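Local atomic coordinates of methyltransferase (Thermus thermophilus, PDB entry 1WS6), a protein that probably transfers methyl groups to an acceptor that remains to be established, with S-adenosylmethionine as the likely donor. Residues 77-82 with 90-95; 102-107 with 134-139. All coordinates share one frame; numbering follows the deposited sequence.

Interaction 1. Residues 77-82 with 90-95; sequences RLLKEN and ARVVAL
No hydrogen bond passes between Leu79 or Lys80 of the helix and Val92 of the strand; the shortest polar bond here, Asn82 N to Leu78 O at 2.8 Å, belongs to the helix itself. With that bond and Glu81 N to Arg77 O the helix satisfies its own backbone, while Arg91 and Val93 pair through theirs with strand 65-69; the two elements meet through carbon alone. Leu79 and Val92 reach toward each other tip to tip, with Leu79 CD1 standing 3.7 Å from Val92 CG1 and 3.9 Å from Val92 CG2, so that one leucine methyl is set against both branches of the valine. Leu79 can make this reach because its CG lies anti to the backbone N (chi1 -151°). Lys80 comes from the solvent side: its chain runs extended past CG and crosses Val92 obliquely, bringing CE within 4.1 Å of Val92 CG1. A lysine suits this margin, since its outermost methylene, CE, rests against the valine while the ammonium group lies beyond it. Val83 also touches Val92, and Leu79 packs on Leu68 of strand 65-69 as well, which suits a buried leucine. Farther along the helix, Asn82 uses its side-chain amide to bind Lys15 N and Ser52 O. Val93 sets off away from the helix, and its side chain packs on Phe100, Val67 and Val69. Helix 73-86 thus covers one face of an edge strand, as the connecting helix does in the beta-alpha-beta crossover of a Rossmann-like methyltransferase fold.

Interaction 2. Residues 102-107 with 134-139; sequences PEAKAQ and SGLVEA
Neither Lys105 and Ala104 on the helix nor Ser134 and Leu136 opposite them bring a flat side chain to this contact; the flat group is the peptide after Ser134, and the lysine methylenes come at the edge that carries its carbonyl oxygen. Lys105 CD is 3.5 Å from Ser134 O, and CE is modelled at 2.9 Å, too near for its exact place to be trusted. Lys105 NZ, 3.9 Å from that oxygen, makes no hydrogen bond to it. Bends at chi3 (-63°) and chi4 (67°) turn the lysine end alongside Ser134, close to the plane of its peptide. Next to it Leu136 wedges its two methyls against the helix: CD2 sits 3.7 Å from Lys105 CA, and CD1 is 4.0 Å from Ala104 CB. The small alanine lets the leucine come close to the helix backbone. Ser134 OG accepts from Leu136 N at 3.2 Å, an ST turn, and also bonds to Leu131 O; Gly135, with positive phi, takes the chain out of helix 126-134 between Ser134 and Leu136. Leu136 and Glu138 pair through their backbones with Phe111, which ties the link between helix 126-134 and strand 137-138 to strand 111-116. The end of helix 97-106 packs on the same link through Leu136.

In the fold
Interactions 1 and 2 follow one another along the chain: strand 91-93 of the first leads directly into helix 97-106 of the second. Their centres lie 21 Å apart and their atoms do not touch. Interaction 1 joins a helix to the edge strand of the main sheet and is only partly buried; branched aliphatic groups meet there, with a lysine along the margin. Interaction 2 is more buried, although it lies further from the centre of the chain, and sets a helix end against a turn, mixing leucine and alanine packing with lysine methylenes set beside one main-chain carbonyl oxygen. Neither is crossed by a hydrogen bond; interaction 1 is side chain against side chain, whereas interaction 2 also sets side chains against backbone.

Interaction 1. Residues 77-82 with 90-95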
ATOM      1  N   ARG A  77      -6.711   7.609 -13.033  1.00 26.61           N
ATOM      2  CA  ARG A  77      -6.987   7.217 -14.403  1.00 27.61           C
ATOM      3  C   ARG A  77      -6.090   6.030 -14.717  1.00 26.28           C
ATOM      4  O   ARG A  77      -6.558   5.003 -15.186  1.00 25.57           O
ATOM      5  CB  ARG A  77      -6.684   8.387 -15.340  1.00 32.73           C
ATOM      6  CG  ARG A  77      -7.082   8.167 -16.784  1.00 40.41           C
ATOM      7  CD  ARG A  77      -6.930   9.457 -17.590  1.00 46.93           C
ATOM      8  NE  ARG A  77      -7.533   9.334 -18.916  1.00 53.97           N
ATOM      9  CZ  ARG A  77      -7.755  10.354 -19.746  1.00 57.30           C
ATOM     10  NH1 ARG A  77      -7.424  11.593 -19.393  1.00 59.28           N
ATOM     11  NH2 ARG A  77      -8.323  10.138 -20.929  1.00 57.87           N
ATOM     12  N   LEU A  78      -4.798   6.172 -14.444  1.00 25.04           N
ATOM     13  CA  LEU A  78      -3.853   5.093 -14.688  1.00 24.62           C
ATOM     14  C   LEU A  78      -4.149   3.875 -13.818  1.00 24.26           C
ATOM     15  O   LEU A  78      -3.972   2.731 -14.242  1.00 23.44           O
ATOM     16  CB  LEU A  78      -2.430   5.562 -14.415  1.00 24.58           C
ATOM     17  CG  LEU A  78      -1.900   6.591 -15.409  1.00 28.81           C
ATOM     18  CD1 LEU A  78      -0.417   6.797 -15.175  1.00 27.23           C
ATOM     19  CD2 LEU A  78      -2.155   6.109 -16.834  1.00 26.65           C
ATOM     20  N   LEU A  79      -4.597   4.136 -12.594  1.00 23.48           N
ATOM     21  CA  LEU A  79      -4.912   3.077 -11.647  1.00 23.14           C
ATOM     22  C   LEU A  79      -5.995   2.163 -12.215  1.00 22.28           C
ATOM     23  O   LEU A  79      -5.894   0.940 -12.154  1.00 20.50           O
ATOM     24  CB  LEU A  79      -5.397   3.693 -10.337  1.00 22.75           C
ATOM     25  CG  LEU A  79      -5.139   2.921  -9.049  1.00 22.97           C
ATOM     26  CD1 LEU A  79      -6.155   3.364  -8.019  1.00 25.46           C
ATOM     27  CD2 LEU A  79      -5.264   1.439  -9.280  1.00 25.85           C
ATOM     28  N   LYS A  80      -7.036   2.773 -12.767  1.00 22.58           N
ATOM     29  CA  LYS A  80      -8.141   2.028 -13.336  1.00 23.31           C
ATOM     30  C   LYS A  80      -7.705   1.275 -14.578  1.00 24.28           C
ATOM     31  O   LYS A  80      -8.144   0.145 -14.817  1.00 24.42           O
ATOM     32  CB  LYS A  80      -9.298   2.976 -13.643  1.00 23.49           C
ATOM     33  CG  LYS A  80      -9.880   3.593 -12.380  1.00 24.72           C
ATOM     34  CD  LYS A  80     -11.103   4.446 -12.660  1.00 25.90           C
ATOM     35  CE  LYS A  80     -11.671   5.011 -11.359  1.00 28.77           C
ATOM     36  NZ  LYS A  80     -12.869   5.868 -11.572  1.00 30.07           N
ATOM     37  N   GLU A  81      -6.840   1.896 -15.369  1.00 23.21           N
ATOM     38  CA  GLU A  81      -6.343   1.233 -16.559  1.00 26.70           C
ATOM     39  C   GLU A  81      -5.561   0.008 -16.104  1.00 25.93           C
ATOM     40  O   GLU A  81      -5.634  -1.049 -16.729  1.00 27.60           O
ATOM     41  CB  GLU A  81      -5.416   2.150 -17.370  1.00 28.51           C
ATOM     42  CG  GLU A  81      -6.084   3.405 -17.913  1.00 34.88           C
ATOM     43  CD  GLU A  81      -5.276   4.064 -19.026  1.00 39.80           C
ATOM     44  OE1 GLU A  81      -5.636   5.189 -19.446  1.00 41.20           O
ATOM     45  OE2 GLU A  81      -4.284   3.450 -19.488  1.00 41.88           O
ATOM     46  N   ASN A  82      -4.821   0.148 -15.006  1.00 23.20           N
ATOM     47  CA  ASN A  82      -4.026  -0.956 -14.506  1.00 21.87           C
ATOM     48  C   ASN A  82      -4.870  -2.072 -13.915  1.00 20.99           C
ATOM     49  O   ASN A  82      -4.510  -3.241 -14.030  1.00 20.27           O
ATOM     50  CB  ASN A  82      -2.986  -0.461 -13.493  1.00 22.22           C
ATOM     51  CG  ASN A  82      -1.837   0.287 -14.159  1.00 23.96           C
ATOM     52  OD1 ASN A  82      -1.465  -0.023 -15.285  1.00 22.73           O
ATOM     53  ND2 ASN A  82      -1.261   1.263 -13.457  1.00 23.80           N
ATOM     54  N   ALA A  90     -10.384  -4.966  -7.604  1.00 27.88           N
ATOM     55  CA  ALA A  90      -9.893  -4.120  -6.532  1.00 28.58           C
ATOM     56  C   ALA A  90     -10.808  -2.919  -6.402  1.00 27.68           C
ATOM     57  O   ALA A  90     -11.383  -2.472  -7.391  1.00 29.83           O
ATOM     58  CB  ALA A  90      -8.472  -3.664  -6.839  1.00 27.81           C
ATOM     59  N   ARG A  91     -10.959  -2.411  -5.186  1.00 25.20           N
ATOM     60  CA  ARG A  91     -11.801  -1.246  -4.969  1.00 24.58           C
ATOM     61  C   ARG A  91     -10.908  -0.026  -5.111  1.00 23.47           C
ATOM     62  O   ARG A  91      -9.848   0.048  -4.489  1.00 23.58           O
ATOM     63  CB  ARG A  91     -12.435  -1.281  -3.573  1.00 23.61           C
ATOM     64  CG  ARG A  91     -13.325  -0.078  -3.229  1.00 25.56           C
ATOM     65  CD  ARG A  91     -13.976  -0.279  -1.845  1.00 30.28           C
ATOM     66  NE  ARG A  91     -14.597   0.919  -1.266  1.00 34.35           N
ATOM     67  CZ  ARG A  91     -15.618   1.591  -1.804  1.00 37.66           C
ATOM     68  NH1 ARG A  91     -16.153   1.196  -2.953  1.00 38.93           N
ATOM     69  NH2 ARG A  91     -16.123   2.652  -1.179  1.00 37.29           N
ATOM     70  N   VAL A  92     -11.330   0.911  -5.952  1.00 21.30           N
ATOM     71  CA  VAL A  92     -10.591   2.145  -6.181  1.00 18.91           C
ATOM     72  C   VAL A  92     -11.403   3.282  -5.596  1.00 19.09           C
ATOM     73  O   VAL A  92     -12.532   3.526  -6.016  1.00 18.41           O
ATOM     74  CB  VAL A  92     -10.391   2.406  -7.685  1.00 19.57           C
ATOM     75  CG1 VAL A  92      -9.787   3.785  -7.897  1.00 18.09           C
ATOM     76  CG2 VAL A  92      -9.494   1.333  -8.281  1.00 17.69           C
ATOM     77  N   VAL A  93     -10.826   3.967  -4.616  1.00 20.24           N
ATOM     78  CA  VAL A  93     -11.482   5.083  -3.953  1.00 18.76           C
ATOM     79  C   VAL A  93     -10.725   6.365  -4.301  1.00 21.73           C
ATOM     80  O   VAL A  93      -9.615   6.607  -3.810  1.00 24.24           O
ATOM     81  CB  VAL A  93     -11.483   4.867  -2.442  1.00 18.60           C
ATOM     82  CG1 VAL A  93     -12.329   5.918  -1.763  1.00 18.39           C
ATOM     83  CG2 VAL A  93     -12.013   3.486  -2.134  1.00 19.75           C
ATOM     84  N   ALA A  94     -11.329   7.182  -5.158  1.00 19.79           N
ATOM     85  CA  ALA A  94     -10.705   8.414  -5.611  1.00 20.90           C
ATOM     86  C   ALA A  94     -10.943   9.619  -4.722  1.00 22.77           C
ATOM     87  O   ALA A  94     -11.828  10.435  -4.982  1.00 23.84           O
ATOM     88  CB  ALA A  94     -11.159   8.732  -7.033  1.00 19.78           C
ATOM     89  N   LEU A  95     -10.129   9.745  -3.686  1.00 23.32           N
ATOM     90  CA  LEU A  95     -10.246  10.875  -2.784  1.00 23.16           C
ATOM     91  C   LEU A  95      -9.040  10.936  -1.865  1.00 21.60           C
ATOM     92  O   LEU A  95      -8.311   9.953  -1.710  1.00 19.50           O
ATOM     93  CB  LEU A  95     -11.545  10.776  -1.985  1.00 23.75           C
ATOM     94  CG  LEU A  95     -11.826   9.455  -1.284  1.00 24.43           C
ATOM     95  CD1 LEU A  95     -11.022   9.389  -0.015  1.00 24.12           C
ATOM     96  CD2 LEU A  95     -13.307   9.344  -0.971  1.00 27.82           C
TER

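Interaction 2. Residues 102-107 with 134-139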
ATOM      1  N   PRO A 102     -11.271   9.006   8.052  1.00 26.36           N
ATOM      2  CA  PRO A 102     -12.406   9.291   8.934  1.00 25.95           C
ATOM      3  C   PRO A 102     -13.632   8.507   8.506  1.00 25.71           C
ATOM      4  O   PRO A 102     -14.254   7.812   9.306  1.00 27.35           O
ATOM      5  CB  PRO A 102     -12.614  10.796   8.769  1.00 25.79           C
ATOM      6  CG  PRO A 102     -11.264  11.298   8.380  1.00 28.73           C
ATOM      7  CD  PRO A 102     -10.762  10.242   7.432  1.00 28.08           C
ATOM      8  N   GLU A 103     -13.972   8.611   7.231  1.00 25.43           N
ATOM      9  CA  GLU A 103     -15.141   7.920   6.710  1.00 25.78           C
ATOM     10  C   GLU A 103     -15.036   6.402   6.785  1.00 26.53           C
ATOM     11  O   GLU A 103     -16.013   5.722   7.101  1.00 27.37           O
ATOM     12  CB  GLU A 103     -15.403   8.373   5.273  1.00 23.66           C
ATOM     13  CG  GLU A 103     -15.916   9.803   5.210  1.00 22.91           C
ATOM     14  CD  GLU A 103     -16.007  10.356   3.805  1.00 21.46           C
ATOM     15  OE1 GLU A 103     -16.252   9.582   2.849  1.00 21.07           O
ATOM     16  OE2 GLU A 103     -15.846  11.580   3.667  1.00 21.70           O
ATOM     17  N   ALA A 104     -13.855   5.866   6.504  1.00 26.08           N
ATOM     18  CA  ALA A 104     -13.674   4.427   6.554  1.00 26.95           C
ATOM     19  C   ALA A 104     -13.993   3.943   7.958  1.00 27.86           C
ATOM     20  O   ALA A 104     -14.683   2.935   8.134  1.00 27.73           O
ATOM     21  CB  ALA A 104     -12.248   4.056   6.181  1.00 26.11           C
ATOM     22  N   LYS A 105     -13.500   4.668   8.958  1.00 27.12           N
ATOM     23  CA  LYS A 105     -13.746   4.291  10.339  1.00 30.83           C
ATOM     24  C   LYS A 105     -15.255   4.241  10.628  1.00 32.09           C
ATOM     25  O   LYS A 105     -15.775   3.225  11.098  1.00 33.47           O
ATOM     26  CB  LYS A 105     -13.055   5.275  11.294  1.00 31.45           C
ATOM     27  CG  LYS A 105     -12.758   4.674  12.662  1.00 32.62           C
ATOM     28  CD  LYS A 105     -12.291   5.713  13.685  1.00 34.59           C
ATOM     29  CE  LYS A 105     -10.966   6.379  13.309  1.00 36.49           C
ATOM     30  NZ  LYS A 105     -11.035   7.250  12.097  1.00 37.41           N
ATOM     31  N   ALA A 106     -15.963   5.323  10.329  1.00 30.94           N
ATOM     32  CA  ALA A 106     -17.397   5.368  10.577  1.00 32.66           C
ATOM     33  C   ALA A 106     -18.154   4.209   9.932  1.00 33.87           C
ATOM     34  O   ALA A 106     -19.187   3.773  10.446  1.00 34.47           O
ATOM     35  CB  ALA A 106     -17.970   6.694  10.091  1.00 32.54           C
ATOM     36  N   GLN A 107     -17.649   3.711   8.809  1.00 33.54           N
ATOM     37  CA  GLN A 107     -18.310   2.616   8.113  1.00 34.41           C
ATOM     38  C   GLN A 107     -17.942   1.284   8.735  1.00 33.65           C
ATOM     39  O   GLN A 107     -18.375   0.232   8.268  1.00 34.29           O
ATOM     40  CB  GLN A 107     -17.925   2.611   6.630  1.00 37.54           C
ATOM     41  CG  GLN A 107     -18.014   3.979   5.966  1.00 43.26           C
ATOM     42  CD  GLN A 107     -17.728   3.942   4.472  1.00 46.33           C
ATOM     43  OE1 GLN A 107     -17.527   4.985   3.841  1.00 48.58           O
ATOM     44  NE2 GLN A 107     -17.723   2.742   3.895  1.00 46.44           N
ATOM     45  N   SER A 134      -6.238   5.997  13.154  1.00 26.40           N
ATOM     46  CA  SER A 134      -7.511   5.590  12.562  1.00 23.39           C
ATOM     47  C   SER A 134      -8.002   4.283  13.162  1.00 22.90           C
ATOM     48  O   SER A 134      -9.202   4.033  13.206  1.00 21.05           O
ATOM     49  CB  SER A 134      -7.373   5.405  11.046  1.00 24.69           C
ATOM     50  OG  SER A 134      -6.773   4.156  10.729  1.00 20.73           O
ATOM     51  N   GLY A 135      -7.071   3.444  13.605  1.00 22.40           N
ATOM     52  CA  GLY A 135      -7.448   2.166  14.184  1.00 20.32           C
ATOM     53  C   GLY A 135      -8.151   1.257  13.191  1.00 20.21           C
ATOM     54  O   GLY A 135      -8.983   0.446  13.586  1.00 20.53           O
ATOM     55  N   LEU A 136      -7.812   1.371  11.909  1.00 18.98           N
ATOM     56  CA  LEU A 136      -8.458   0.554  10.879  1.00 20.16           C
ATOM     57  C   LEU A 136      -7.972  -0.895  10.736  1.00 21.04           C
ATOM     58  O   LEU A 136      -8.660  -1.716  10.135  1.00 20.08           O
ATOM     59  CB  LEU A 136      -8.354   1.251   9.526  1.00 20.96           C
ATOM     60  CG  LEU A 136      -9.028   2.623   9.395  1.00 22.19           C
ATOM     61  CD1 LEU A 136      -8.777   3.169   7.997  1.00 17.68           C
ATOM     62  CD2 LEU A 136     -10.538   2.498   9.670  1.00 21.79           C
ATOM     63  N   VAL A 137      -6.801  -1.214  11.283  1.00 21.88           N
ATOM     64  CA  VAL A 137      -6.272  -2.577  11.203  1.00 21.65           C
ATOM     65  C   VAL A 137      -6.708  -3.422  12.400  1.00 22.20           C
ATOM     66  O   VAL A 137      -6.531  -3.040  13.552  1.00 21.86           O
ATOM     67  CB  VAL A 137      -4.729  -2.590  11.137  1.00 22.69           C
ATOM     68  CG1 VAL A 137      -4.218  -4.027  11.180  1.00 21.99           C
ATOM     69  CG2 VAL A 137      -4.253  -1.908   9.857  1.00 22.99           C
ATOM     70  N   GLU A 138      -7.280  -4.579  12.103  1.00 23.68           N
ATOM     71  CA  GLU A 138      -7.768  -5.516  13.105  1.00 23.06           C
ATOM     72  C   GLU A 138      -6.630  -6.063  13.957  1.00 23.99           C
ATOM     73  O   GLU A 138      -5.465  -6.028  13.553  1.00 22.97           O
ATOM     74  CB  GLU A 138      -8.448  -6.685  12.402  1.00 23.70           C
ATOM     75  CG  GLU A 138      -7.456  -7.616  11.743  1.00 24.78           C
ATOM     76  CD  GLU A 138      -8.100  -8.607  10.796  1.00 27.67           C
ATOM     77  OE1 GLU A 138      -7.373  -9.503  10.310  1.00 27.88           O
ATOM     78  OE2 GLU A 138      -9.319  -8.487  10.533  1.00 27.75           O
ATOM     79  N   ALA A 139      -6.972  -6.572  15.137  1.00 23.94           N
ATOM     80  CA  ALA A 139      -5.971  -7.156  16.020  1.00 23.74           C
ATOM     81  C   ALA A 139      -5.240  -8.232  15.229  1.00 23.60           C
ATOM     82  O   ALA A 139      -5.859  -8.996  14.485  1.00 23.70           O
ATOM     83  CB  ALA A 139      -6.634  -7.773  17.236  1.00 24.35           C
TER